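Local coordinates for tyrocidine synthase 2 (Brevibacillus parabrevis, PDB 6TA8), which belongs to the large multidomain nonribosomal peptide synthetases and is represented here by a domain of the condensation-domain family, a two-lobed fold of the chloramphenicol acetyltransferase type, at residues E81-L86 / W172-E177; F176-S181 / V193-T198; Q77-V80 / A85-M88. All blocks are in the same frame, centred on the assembly; numbering follows the deposited sequence.

Contact 1. Residues E81-L86 / W172-E177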
ATOM      1  N   GLU A  81     -10.500  -0.823  19.886  1.00 44.73           N
ATOM      2  CA  GLU A  81     -11.206   0.259  20.565  1.00 49.26           C
ATOM      3  C   GLU A  81     -10.495   1.592  20.358  1.00 48.31           C
ATOM      4  O   GLU A  81     -11.144   2.632  20.195  1.00 44.09           O
ATOM      5  CB  GLU A  81     -11.342  -0.057  22.055  1.00 54.66           C
ATOM      6  CG  GLU A  81     -11.279   1.161  22.966  1.00 50.76           C
ATOM      7  CD  GLU A  81     -11.856   0.895  24.343  1.00 66.04           C
ATOM      8  OE1 GLU A  81     -12.356   1.851  24.973  1.00 69.44           O
ATOM      9  OE2 GLU A  81     -11.806  -0.268  24.795  1.00 69.42           O
ATOM     10  N   HIS A  82      -9.160   1.579  20.351  1.00 44.00           N
ATOM     11  CA  HIS A  82      -8.404   2.817  20.194  1.00 46.65           C
ATOM     12  C   HIS A  82      -8.512   3.352  18.771  1.00 49.30           C
ATOM     13  O   HIS A  82      -8.880   4.513  18.559  1.00 51.92           O
ATOM     14  CB  HIS A  82      -6.942   2.587  20.575  1.00 44.79           C
ATOM     15  CG  HIS A  82      -6.170   3.849  20.801  1.00 52.06           C
ATOM     16  ND1 HIS A  82      -5.582   4.556  19.774  1.00 56.30           N
ATOM     17  CD2 HIS A  82      -5.888   4.530  21.937  1.00 49.00           C
ATOM     18  CE1 HIS A  82      -4.972   5.619  20.268  1.00 54.78           C
ATOM     19  NE2 HIS A  82      -5.143   5.627  21.577  1.00 54.67           N
ATOM     20  N   HIS A  83      -8.195   2.520  17.783  1.00 49.53           N
ATOM     21  CA  HIS A  83      -8.252   2.915  16.377  1.00 41.11           C
ATOM     22  C   HIS A  83      -9.652   2.614  15.858  1.00 47.46           C
ATOM     23  O   HIS A  83      -9.973   1.472  15.520  1.00 50.18           O
ATOM     24  CB  HIS A  83      -7.174   2.192  15.577  1.00 44.90           C
ATOM     25  CG  HIS A  83      -5.789   2.418  16.101  1.00 45.13           C
ATOM     26  ND1 HIS A  83      -5.114   3.607  15.928  1.00 44.90           N
ATOM     27  CD2 HIS A  83      -4.956   1.610  16.800  1.00 44.59           C
ATOM     28  CE1 HIS A  83      -3.924   3.523  16.495  1.00 42.79           C
ATOM     29  NE2 HIS A  83      -3.802   2.321  17.031  1.00 43.62           N
ATOM     30  N   ASP A  84     -10.490   3.653  15.786  1.00 46.78           N
ATOM     31  CA  ASP A  84     -11.904   3.468  15.481  1.00 43.17           C
ATOM     32  C   ASP A  84     -12.151   2.985  14.058  1.00 47.18           C
ATOM     33  O   ASP A  84     -13.201   2.389  13.798  1.00 47.00           O
ATOM     34  CB  ASP A  84     -12.663   4.775  15.718  1.00 47.90           C
ATOM     35  CG  ASP A  84     -12.550   5.263  17.148  1.00 53.35           C
ATOM     36  OD1 ASP A  84     -13.302   4.765  18.012  1.00 54.40           O
ATOM     37  OD2 ASP A  84     -11.703   6.144  17.409  1.00 64.51           O
ATOM     38  N   ALA A  85     -11.217   3.224  13.133  1.00 41.15           N
ATOM     39  CA  ALA A  85     -11.424   2.806  11.751  1.00 42.04           C
ATOM     40  C   ALA A  85     -11.491   1.291  11.601  1.00 36.28           C
ATOM     41  O   ALA A  85     -12.070   0.806  10.623  1.00 27.05           O
ATOM     42  CB  ALA A  85     -10.318   3.364  10.856  1.00 32.40           C
ATOM     43  N   LEU A  86     -10.918   0.536  12.539  1.00 34.48           N
ATOM     44  CA  LEU A  86     -10.944  -0.919  12.464  1.00 38.04           C
ATOM     45  C   LEU A  86     -12.304  -1.507  12.822  1.00 38.36           C
ATOM     46  O   LEU A  86     -12.492  -2.719  12.672  1.00 44.84           O
ATOM     47  CB  LEU A  86      -9.867  -1.512  13.378  1.00 34.43           C
ATOM     48  CG  LEU A  86      -8.425  -1.112  13.053  1.00 35.99           C
ATOM     49  CD1 LEU A  86      -7.449  -1.722  14.048  1.00 32.67           C
ATOM     50  CD2 LEU A  86      -8.061  -1.509  11.628  1.00 28.84           C
ATOM     51  N   TRP A 172       0.086   0.050   9.178  1.00 40.36           N
ATOM     52  CA  TRP A 172       0.681  -1.166   9.723  1.00 47.34           C
ATOM     53  C   TRP A 172       1.834  -0.852  10.666  1.00 48.23           C
ATOM     54  O   TRP A 172       2.052  -1.585  11.638  1.00 46.09           O
ATOM     55  CB  TRP A 172       1.150  -2.076   8.588  1.00 42.00           C
ATOM     56  CG  TRP A 172       0.047  -2.896   7.991  1.00 43.44           C
ATOM     57  CD1 TRP A 172      -0.545  -2.716   6.775  1.00 39.36           C
ATOM     58  CD2 TRP A 172      -0.600  -4.027   8.587  1.00 49.30           C
ATOM     59  NE1 TRP A 172      -1.520  -3.664   6.576  1.00 49.92           N
ATOM     60  CE2 TRP A 172      -1.573  -4.481   7.676  1.00 41.21           C
ATOM     61  CE3 TRP A 172      -0.450  -4.698   9.804  1.00 54.78           C
ATOM     62  CZ2 TRP A 172      -2.391  -5.575   7.942  1.00 41.70           C
ATOM     63  CZ3 TRP A 172      -1.263  -5.785  10.067  1.00 44.57           C
ATOM     64  CH2 TRP A 172      -2.222  -6.213   9.140  1.00 48.60           C
ATOM     65  N   ARG A 173       2.578   0.227  10.405  1.00 52.06           N
ATOM     66  CA  ARG A 173       3.645   0.618  11.319  1.00 46.71           C
ATOM     67  C   ARG A 173       3.078   1.077  12.657  1.00 46.86           C
ATOM     68  O   ARG A 173       3.668   0.811  13.712  1.00 45.67           O
ATOM     69  CB  ARG A 173       4.502   1.718  10.692  1.00 44.17           C
ATOM     70  CG  ARG A 173       4.816   1.498   9.224  1.00 52.50           C
ATOM     71  CD  ARG A 173       5.353   2.766   8.586  1.00 52.32           C
ATOM     72  NE  ARG A 173       6.753   2.630   8.195  1.00 57.79           N
ATOM     73  CZ  ARG A 173       7.162   2.447   6.945  1.00 55.48           C
ATOM     74  NH1 ARG A 173       8.456   2.336   6.674  1.00 58.73           N
ATOM     75  NH2 ARG A 173       6.275   2.378   5.962  1.00 47.65           N
ATOM     76  N   ILE A 174       1.931   1.764  12.637  1.00 45.34           N
ATOM     77  CA  ILE A 174       1.264   2.124  13.885  1.00 39.65           C
ATOM     78  C   ILE A 174       0.776   0.875  14.606  1.00 44.90           C
ATOM     79  O   ILE A 174       0.776   0.823  15.841  1.00 52.96           O
ATOM     80  CB  ILE A 174       0.109   3.104  13.607  1.00 43.67           C
ATOM     81  CG1 ILE A 174       0.602   4.293  12.784  1.00 43.71           C
ATOM     82  CG2 ILE A 174      -0.515   3.584  14.908  1.00 46.49           C
ATOM     83  CD1 ILE A 174      -0.503   5.221  12.338  1.00 43.11           C
ATOM     84  N   LEU A 175       0.362  -0.148  13.855  1.00 49.48           N
ATOM     85  CA  LEU A 175      -0.076  -1.395  14.473  1.00 44.61           C
ATOM     86  C   LEU A 175       1.085  -2.106  15.156  1.00 44.52           C
ATOM     87  O   LEU A 175       0.952  -2.581  16.290  1.00 46.90           O
ATOM     88  CB  LEU A 175      -0.719  -2.302  13.424  1.00 51.10           C
ATOM     89  CG  LEU A 175      -2.208  -2.090  13.156  1.00 51.28           C
ATOM     90  CD1 LEU A 175      -2.742  -3.194  12.261  1.00 52.08           C
ATOM     91  CD2 LEU A 175      -2.982  -2.033  14.461  1.00 46.90           C
ATOM     92  N   PHE A 176       2.233  -2.192  14.477  1.00 46.87           N
ATOM     93  CA  PHE A 176       3.397  -2.847  15.067  1.00 47.87           C
ATOM     94  C   PHE A 176       3.843  -2.136  16.339  1.00 50.73           C
ATOM     95  O   PHE A 176       4.297  -2.779  17.292  1.00 58.86           O
ATOM     96  CB  PHE A 176       4.545  -2.897  14.058  1.00 50.74           C
ATOM     97  CG  PHE A 176       4.196  -3.587  12.769  1.00 51.62           C
ATOM     98  CD1 PHE A 176       3.274  -4.621  12.743  1.00 56.12           C
ATOM     99  CD2 PHE A 176       4.797  -3.203  11.581  1.00 55.40           C
ATOM    100  CE1 PHE A 176       2.956  -5.256  11.557  1.00 51.39           C
ATOM    101  CE2 PHE A 176       4.483  -3.833  10.391  1.00 51.00           C
ATOM    102  CZ  PHE A 176       3.562  -4.861  10.379  1.00 57.71           C
ATOM    103  N   GLU A 177       3.724  -0.808  16.370  1.00 53.48           N
ATOM    104  CA  GLU A 177       4.103  -0.059  17.562  1.00 50.78           C
ATOM    105  C   GLU A 177       3.112  -0.296  18.695  1.00 40.54           C
ATOM    106  O   GLU A 177       3.506  -0.624  19.820  1.00 40.06           O
ATOM    107  CB  GLU A 177       4.197   1.433  17.235  1.00 52.53           C
ATOM    108  CG  GLU A 177       5.516   1.864  16.610  1.00 53.34           C
ATOM    109  CD  GLU A 177       5.467   3.284  16.068  1.00 68.75           C
ATOM    110  OE1 GLU A 177       5.152   3.456  14.870  1.00 60.62           O
ATOM    111  OE2 GLU A 177       5.740   4.227  16.839  1.00 77.34           O
TER

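Contact 2. Residues F176-S181 / V193-T198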
ATOM      1  N   PHE A 176       2.233  -2.192  14.477  1.00 46.87           N
ATOM      2  CA  PHE A 176       3.397  -2.847  15.067  1.00 47.87           C
ATOM      3  C   PHE A 176       3.843  -2.136  16.339  1.00 50.73           C
ATOM      4  O   PHE A 176       4.297  -2.779  17.292  1.00 58.86           O
ATOM      5  CB  PHE A 176       4.545  -2.897  14.058  1.00 50.74           C
ATOM      6  CG  PHE A 176       4.196  -3.587  12.769  1.00 51.62           C
ATOM      7  CD1 PHE A 176       3.274  -4.621  12.743  1.00 56.12           C
ATOM      8  CD2 PHE A 176       4.797  -3.203  11.581  1.00 55.40           C
ATOM      9  CE1 PHE A 176       2.956  -5.256  11.557  1.00 51.39           C
ATOM     10  CE2 PHE A 176       4.483  -3.833  10.391  1.00 51.00           C
ATOM     11  CZ  PHE A 176       3.562  -4.861  10.379  1.00 57.71           C
ATOM     12  N   GLU A 177       3.724  -0.808  16.370  1.00 53.48           N
ATOM     13  CA  GLU A 177       4.103  -0.059  17.562  1.00 50.78           C
ATOM     14  C   GLU A 177       3.112  -0.296  18.695  1.00 40.54           C
ATOM     15  O   GLU A 177       3.506  -0.624  19.820  1.00 40.06           O
ATOM     16  CB  GLU A 177       4.197   1.433  17.235  1.00 52.53           C
ATOM     17  CG  GLU A 177       5.516   1.864  16.610  1.00 53.34           C
ATOM     18  CD  GLU A 177       5.467   3.284  16.068  1.00 68.75           C
ATOM     19  OE1 GLU A 177       5.152   3.456  14.870  1.00 60.62           O
ATOM     20  OE2 GLU A 177       5.740   4.227  16.839  1.00 77.34           O
ATOM     21  N   ASP A 178       1.818  -0.144  18.411  1.00 39.03           N
ATOM     22  CA  ASP A 178       0.815  -0.209  19.469  1.00 41.61           C
ATOM     23  C   ASP A 178       0.647  -1.629  19.998  1.00 48.29           C
ATOM     24  O   ASP A 178       0.445  -1.825  21.202  1.00 40.40           O
ATOM     25  CB  ASP A 178      -0.517   0.342  18.959  1.00 43.80           C
ATOM     26  CG  ASP A 178      -0.503   1.853  18.813  1.00 56.07           C
ATOM     27  OD1 ASP A 178       0.570   2.464  19.007  1.00 51.94           O
ATOM     28  OD2 ASP A 178      -1.567   2.433  18.505  1.00 47.26           O
ATOM     29  N   PHE A 179       0.725  -2.633  19.122  1.00 40.77           N
ATOM     30  CA  PHE A 179       0.584  -4.010  19.587  1.00 47.84           C
ATOM     31  C   PHE A 179       1.789  -4.439  20.414  1.00 47.50           C
ATOM     32  O   PHE A 179       1.638  -5.137  21.424  1.00 50.33           O
ATOM     33  CB  PHE A 179       0.380  -4.960  18.408  1.00 50.55           C
ATOM     34  CG  PHE A 179       0.310  -6.407  18.807  1.00 47.70           C
ATOM     35  CD1 PHE A 179      -0.794  -6.900  19.482  1.00 39.90           C
ATOM     36  CD2 PHE A 179       1.353  -7.272  18.519  1.00 53.59           C
ATOM     37  CE1 PHE A 179      -0.860  -8.228  19.856  1.00 53.40           C
ATOM     38  CE2 PHE A 179       1.293  -8.602  18.890  1.00 50.40           C
ATOM     39  CZ  PHE A 179       0.184  -9.081  19.559  1.00 55.04           C
ATOM     40  N   SER A 180       2.993  -4.038  20.000  1.00 47.58           N
ATOM     41  CA  SER A 180       4.179  -4.355  20.788  1.00 44.21           C
ATOM     42  C   SER A 180       4.151  -3.655  22.139  1.00 42.88           C
ATOM     43  O   SER A 180       4.700  -4.175  23.118  1.00 50.87           O
ATOM     44  CB  SER A 180       5.443  -3.976  20.019  1.00 45.52           C
ATOM     45  OG  SER A 180       6.605  -4.364  20.730  1.00 65.42           O
ATOM     46  N   SER A 181       3.520  -2.483  22.215  1.00 48.20           N
ATOM     47  CA  SER A 181       3.379  -1.793  23.491  1.00 47.24           C
ATOM     48  C   SER A 181       2.226  -2.366  24.307  1.00 46.90           C
ATOM     49  O   SER A 181       2.350  -2.532  25.526  1.00 51.61           O
ATOM     50  CB  SER A 181       3.176  -0.294  23.260  1.00 42.82           C
ATOM     51  OG  SER A 181       2.938   0.384  24.480  1.00 40.01           O
ATOM     52  N   VAL A 193      -2.465   1.259  28.061  1.00 57.78           N
ATOM     53  CA  VAL A 193      -2.586   2.688  27.793  1.00 49.39           C
ATOM     54  C   VAL A 193      -1.803   2.981  26.521  1.00 52.17           C
ATOM     55  O   VAL A 193      -0.569   2.879  26.504  1.00 57.98           O
ATOM     56  CB  VAL A 193      -2.077   3.541  28.962  1.00 55.61           C
ATOM     57  CG1 VAL A 193      -2.142   5.022  28.610  1.00 48.61           C
ATOM     58  CG2 VAL A 193      -2.882   3.251  30.221  1.00 55.31           C
ATOM     59  N   LEU A 194      -2.511   3.339  25.462  1.00 52.46           N
ATOM     60  CA  LEU A 194      -1.922   3.677  24.178  1.00 50.80           C
ATOM     61  C   LEU A 194      -1.819   5.187  24.024  1.00 46.36           C
ATOM     62  O   LEU A 194      -2.514   5.940  24.714  1.00 42.88           O
ATOM     63  CB  LEU A 194      -2.764   3.082  23.041  1.00 52.37           C
ATOM     64  CG  LEU A 194      -2.839   1.552  23.020  1.00 52.12           C
ATOM     65  CD1 LEU A 194      -3.687   1.057  21.857  1.00 46.05           C
ATOM     66  CD2 LEU A 194      -1.444   0.945  22.967  1.00 45.60           C
ATOM     67  N   PRO A 195      -0.943   5.672  23.140  1.00 48.17           N
ATOM     68  CA  PRO A 195      -0.791   7.122  22.967  1.00 53.97           C
ATOM     69  C   PRO A 195      -2.098   7.799  22.578  1.00 57.08           C
ATOM     70  O   PRO A 195      -3.068   7.161  22.162  1.00 60.17           O
ATOM     71  CB  PRO A 195       0.248   7.238  21.845  1.00 51.90           C
ATOM     72  CG  PRO A 195       1.043   5.987  21.955  1.00 45.69           C
ATOM     73  CD  PRO A 195       0.070   4.921  22.374  1.00 51.10           C
ATOM     74  N   LYS A 196      -2.106   9.123  22.721  1.00 58.31           N
ATOM     75  CA  LYS A 196      -3.304   9.907  22.458  1.00 53.97           C
ATOM     76  C   LYS A 196      -3.754   9.743  21.011  1.00 51.35           C
ATOM     77  O   LYS A 196      -2.942   9.581  20.096  1.00 53.71           O
ATOM     78  CB  LYS A 196      -3.049  11.384  22.761  1.00 48.61           C
ATOM     79  CG  LYS A 196      -2.812  11.688  24.232  1.00 58.96           C
ATOM     80  CD  LYS A 196      -4.098  11.574  25.037  1.00 59.10           C
ATOM     81  CE  LYS A 196      -3.867  11.921  26.498  1.00 54.86           C
ATOM     82  NZ  LYS A 196      -2.929  10.967  27.152  1.00 55.08           N
ATOM     83  N   LYS A 197      -5.069   9.782  20.810  1.00 45.55           N
ATOM     84  CA  LYS A 197      -5.624   9.651  19.472  1.00 49.47           C
ATOM     85  C   LYS A 197      -5.359  10.908  18.654  1.00 51.64           C
ATOM     86  O   LYS A 197      -5.488  12.031  19.147  1.00 48.07           O
ATOM     87  CB  LYS A 197      -7.130   9.396  19.534  1.00 48.83           C
ATOM     88  CG  LYS A 197      -7.542   8.108  20.223  1.00 47.29           C
ATOM     89  CD  LYS A 197      -9.021   7.841  19.995  1.00 36.80           C
ATOM     90  CE  LYS A 197      -9.516   6.669  20.821  1.00 54.79           C
ATOM     91  NZ  LYS A 197     -10.918   6.313  20.463  1.00 49.19           N
ATOM     92  N   THR A 198      -4.987  10.712  17.395  1.00 47.34           N
ATOM     93  CA  THR A 198      -4.905  11.808  16.444  1.00 47.38           C
ATOM     94  C   THR A 198      -6.288  12.006  15.819  1.00 47.85           C
ATOM     95  O   THR A 198      -7.297  11.551  16.364  1.00 51.11           O
ATOM     96  CB  THR A 198      -3.810  11.526  15.411  1.00 51.54           C
ATOM     97  OG1 THR A 198      -3.902  10.166  14.972  1.00 39.85           O
ATOM     98  CG2 THR A 198      -2.435  11.768  16.018  1.00 48.63           C
TER

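Contact 3. Residues Q77-V80 / A85-M88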
ATOM      1  N   GLN A  77      -8.276  -6.194  21.819  1.00 56.08           N
ATOM      2  CA  GLN A  77      -9.477  -5.551  22.343  1.00 50.22           C
ATOM      3  C   GLN A  77      -9.248  -4.066  22.589  1.00 50.44           C
ATOM      4  O   GLN A  77     -10.176  -3.261  22.446  1.00 54.71           O
ATOM      5  CB  GLN A  77      -9.929  -6.238  23.632  1.00 50.35           C
ATOM      6  CG  GLN A  77     -10.665  -7.552  23.421  1.00 64.32           C
ATOM      7  CD  GLN A  77     -12.104  -7.354  22.994  1.00 65.49           C
ATOM      8  OE1 GLN A  77     -12.753  -6.385  23.388  1.00 75.91           O
ATOM      9  NE2 GLN A  77     -12.613  -8.276  22.184  1.00 57.10           N
ATOM     10  N   GLN A  78      -8.023  -3.686  22.955  1.00 46.47           N
ATOM     11  CA  GLN A  78      -7.699  -2.279  23.151  1.00 53.42           C
ATOM     12  C   GLN A  78      -7.320  -1.594  21.843  1.00 51.74           C
ATOM     13  O   GLN A  78      -7.606  -0.404  21.667  1.00 49.12           O
ATOM     14  CB  GLN A  78      -6.563  -2.140  24.167  1.00 49.40           C
ATOM     15  CG  GLN A  78      -6.235  -0.706  24.548  1.00 64.10           C
ATOM     16  CD  GLN A  78      -7.346  -0.040  25.336  1.00 66.23           C
ATOM     17  OE1 GLN A  78      -8.158  -0.709  25.976  1.00 58.62           O
ATOM     18  NE2 GLN A  78      -7.385   1.287  25.295  1.00 60.41           N
ATOM     19  N   ILE A  79      -6.686  -2.322  20.922  1.00 47.31           N
ATOM     20  CA  ILE A  79      -6.290  -1.735  19.645  1.00 41.48           C
ATOM     21  C   ILE A  79      -7.517  -1.335  18.837  1.00 46.68           C
ATOM     22  O   ILE A  79      -7.614  -0.206  18.341  1.00 44.93           O
ATOM     23  CB  ILE A  79      -5.395  -2.711  18.862  1.00 43.86           C
ATOM     24  CG1 ILE A  79      -4.004  -2.789  19.495  1.00 48.07           C
ATOM     25  CG2 ILE A  79      -5.296  -2.294  17.404  1.00 41.93           C
ATOM     26  CD1 ILE A  79      -3.083  -3.771  18.814  1.00 49.70           C
ATOM     27  N   VAL A  80      -8.477  -2.254  18.697  1.00 47.09           N
ATOM     28  CA  VAL A  80      -9.663  -1.976  17.894  1.00 38.73           C
ATOM     29  C   VAL A  80     -10.532  -0.912  18.555  1.00 43.16           C
ATOM     30  O   VAL A  80     -11.234  -0.158  17.869  1.00 45.58           O
ATOM     31  CB  VAL A  80     -10.443  -3.279  17.640  1.00 37.70           C
ATOM     32  CG1 VAL A  80     -11.599  -3.036  16.695  1.00 33.10           C
ATOM     33  CG2 VAL A  80      -9.516  -4.341  17.070  1.00 40.89           C
ATOM     34  N   ALA A  85     -11.217   3.224  13.133  1.00 41.15           N
ATOM     35  CA  ALA A  85     -11.424   2.806  11.751  1.00 42.04           C
ATOM     36  C   ALA A  85     -11.491   1.291  11.601  1.00 36.28           C
ATOM     37  O   ALA A  85     -12.070   0.806  10.623  1.00 27.05           O
ATOM     38  CB  ALA A  85     -10.318   3.364  10.856  1.00 32.40           C
ATOM     39  N   LEU A  86     -10.918   0.536  12.539  1.00 34.48           N
ATOM     40  CA  LEU A  86     -10.944  -0.919  12.464  1.00 38.04           C
ATOM     41  C   LEU A  86     -12.304  -1.507  12.822  1.00 38.36           C
ATOM     42  O   LEU A  86     -12.492  -2.719  12.672  1.00 44.84           O
ATOM     43  CB  LEU A  86      -9.867  -1.512  13.378  1.00 34.43           C
ATOM     44  CG  LEU A  86      -8.425  -1.112  13.053  1.00 35.99           C
ATOM     45  CD1 LEU A  86      -7.449  -1.722  14.048  1.00 32.67           C
ATOM     46  CD2 LEU A  86      -8.061  -1.509  11.628  1.00 28.84           C
ATOM     47  N   ARG A  87     -13.248  -0.688  13.287  1.00 46.36           N
ATOM     48  CA  ARG A  87     -14.607  -1.128  13.583  1.00 34.23           C
ATOM     49  C   ARG A  87     -15.576  -0.799  12.453  1.00 38.27           C
ATOM     50  O   ARG A  87     -16.780  -0.651  12.691  1.00 45.36           O
ATOM     51  CB  ARG A  87     -15.095  -0.504  14.889  1.00 36.22           C
ATOM     52  CG  ARG A  87     -14.211  -0.785  16.088  1.00 40.51           C
ATOM     53  CD  ARG A  87     -14.888  -0.363  17.379  1.00 41.83           C
ATOM     54  NE  ARG A  87     -15.392   1.004  17.297  1.00 53.81           N
ATOM     55  CZ  ARG A  87     -14.694   2.079  17.646  1.00 44.06           C
ATOM     56  NH1 ARG A  87     -13.458   1.949  18.109  1.00 44.26           N
ATOM     57  NH2 ARG A  87     -15.230   3.286  17.534  1.00 48.05           N
ATOM     58  N   MET A  88     -15.077  -0.685  11.228  1.00 39.53           N
ATOM     59  CA  MET A  88     -15.882  -0.239  10.102  1.00 40.16           C
ATOM     60  C   MET A  88     -16.622  -1.403   9.453  1.00 44.07           C
ATOM     61  O   MET A  88     -16.132  -2.535   9.412  1.00 39.80           O
ATOM     62  CB  MET A  88     -15.006   0.455   9.059  1.00 39.41           C
ATOM     63  CG  MET A  88     -15.753   1.409   8.141  1.00 47.78           C
ATOM     64  SD  MET A  88     -15.896   3.070   8.829  1.00 42.49           S
ATOM     65  CE  MET A  88     -14.194   3.386   9.279  1.00 38.41           C
TER

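Contact 1. Residues E81-L86 / W172-E177
His83 and Leu86, in the turn that follows helix 69-82, meet Ile174 and Leu175, joining that helix to helix 169-187 in the condensation-domain fold. Segment 81-86 carries the start of a sequence resembling the family motif usually written RHExLRTxF, whereas helix 169-187 begins at the glycine that closes the HHxxxDG sequence. At His83 the chain leaves the helix, and the imidazole, with CG beside the backbone N (chi1 -57°), projects toward helix 169-187. Its CE1 corner meets the CG2 branch of Ile174 at 3.8 Å, the methyl approaching obliquely. Over one face of the same ring stands ND1 of His82, 3.8 Å above the plane and near its centre. Histidine suits this place because its carbon corner can pack on a methyl while its NE2 makes a hydrogen bond to Asp178, one turn further along helix 169-187. That bond should limit rotation of the buried ring. From here the chain turns through a short 3-10 segment, tied by the bond from Leu86 N to His83 O at 3.3 Å. Leu86 then extends toward the other helix, and Leu175, which also touches Ile162 of strand 155-163, comes to meet it. Both are branched and wholly apolar, which suits a buried position, although the touch itself is loose: Leu86 CD1 lies 4.5 Å from Leu175 CD2.

Contact 2. Residues F176-S181 / V193-T198
The carboxylate of Asp178 is the flat group in this contact, and each of its oxygens has a carbon neighbour across it: OD1 lies 4.2 Å from CD of the Pro195 ring, and OD2 lies 4.2 Å from CD1 of Leu194. Neither approach is polar. The charge is met elsewhere, OD1 by a salt bridge to Arg318 and OD2 by His83, so an aspartate can be accepted in buried surroundings, and these two partners probably favour its ionised form. Leu194 crosses the Asp178 side chain obliquely. With CD1 anti to CA (chi2 180°), CD2 is the branch turned to the helix backbone, 3.8 Å from Asp178 O, with Asp178 CB only slightly farther from the same methyl at 4.2 Å. In the condensation-domain fold this is a return of the chain upon itself: after helix 169-187 ends, the chain heads back past the helix, touching it at Leu194 and Pro195 and then veering away before helix 201-212. Extended, polyproline-like backbone angles at Pro195, Lys196 and Lys197 suit a proline in that run, and its ring lies at the exposed margin while Leu194 is buried, touching Asp178 and also His82 of helix 69-82. Nearer the start of the loop, the amide of Gln185 bridges the two segments, its NE2 bonded to Ser181 OG and its OE1 accepting the backbone N of Val193.

Contact 3. Residues Q77-V80 / A85-M88
Val80, Leu86 and Arg87 bury most of the surface here, in the helix-to-strand turn of the condensation-domain fold where the chain leaving helix 69-82 doubles back against its last turns on the way to strand 88-91 of the small antiparallel sheet. Val80 lies at the centre. Its CG1 branch, anti to the backbone N (chi1 -174°), touches two neighbours in directions roughly at a right angle to each other, with Arg87 CG at 3.5 Å and Leu86 CB at 4.0 Å. The leucine crosses the valine nearly at a right angle and passes on beyond it, so that Leu86 CD1 touches Ile79 CG2 at 4.0 Å. Beta-branched residues suit this stretch of helix, since they offer methyls close to the backbone where the returning chain lies near. Arg87 adds a polar grip to the apolar one. Its methylene CG rests on the valine, and the bend at chi3 (-51°) then folds the guanidinium back toward the helix. There NH1 donates to Val80 O at 3.1 Å, in the carbonyl plane and on a lone pair. The bond is somewhat bent, with 145° at the hydrogen. Val80 O sits near the guanidinium's edge, a little out of its plane. The other nitrogens are engaged as well: NH2 in a salt bridge with Asp84, and NE in a hydrogen bond to Arg102 O. With a weak further bond from NH1 to Glu81 O, the positive group lies beside carbonyls of the helix's C-terminal end, which should favour it electrostatically, while the carboxylate of Asp84 offsets its charge in a buried setting.

In the fold
The three contacts form a continuous patch on one side of the chain's centre. The centre of contact 1 lies about 7 Å from those of contacts 2 and 3, themselves about 12 Å apart. Contacts 1 and 3 share Leu86 and helix 69-82, and Leu175 CD2 lies 3.8 Å from Ile79 CG2. Contacts 1 and 2 share helix 169-187, which begins on the last residue of the HHxxxDG sequence that in this family usually marks the active-site region. They are coupled by His83 NE2 to Asp178 OD2 at 2.7 Å, probably a hydrogen bond, and the salt bridge from Asp84 OD2 to Lys197 NZ at 3.2 Å. Asp84 also pairs with Arg87, connecting contacts 2 and 3.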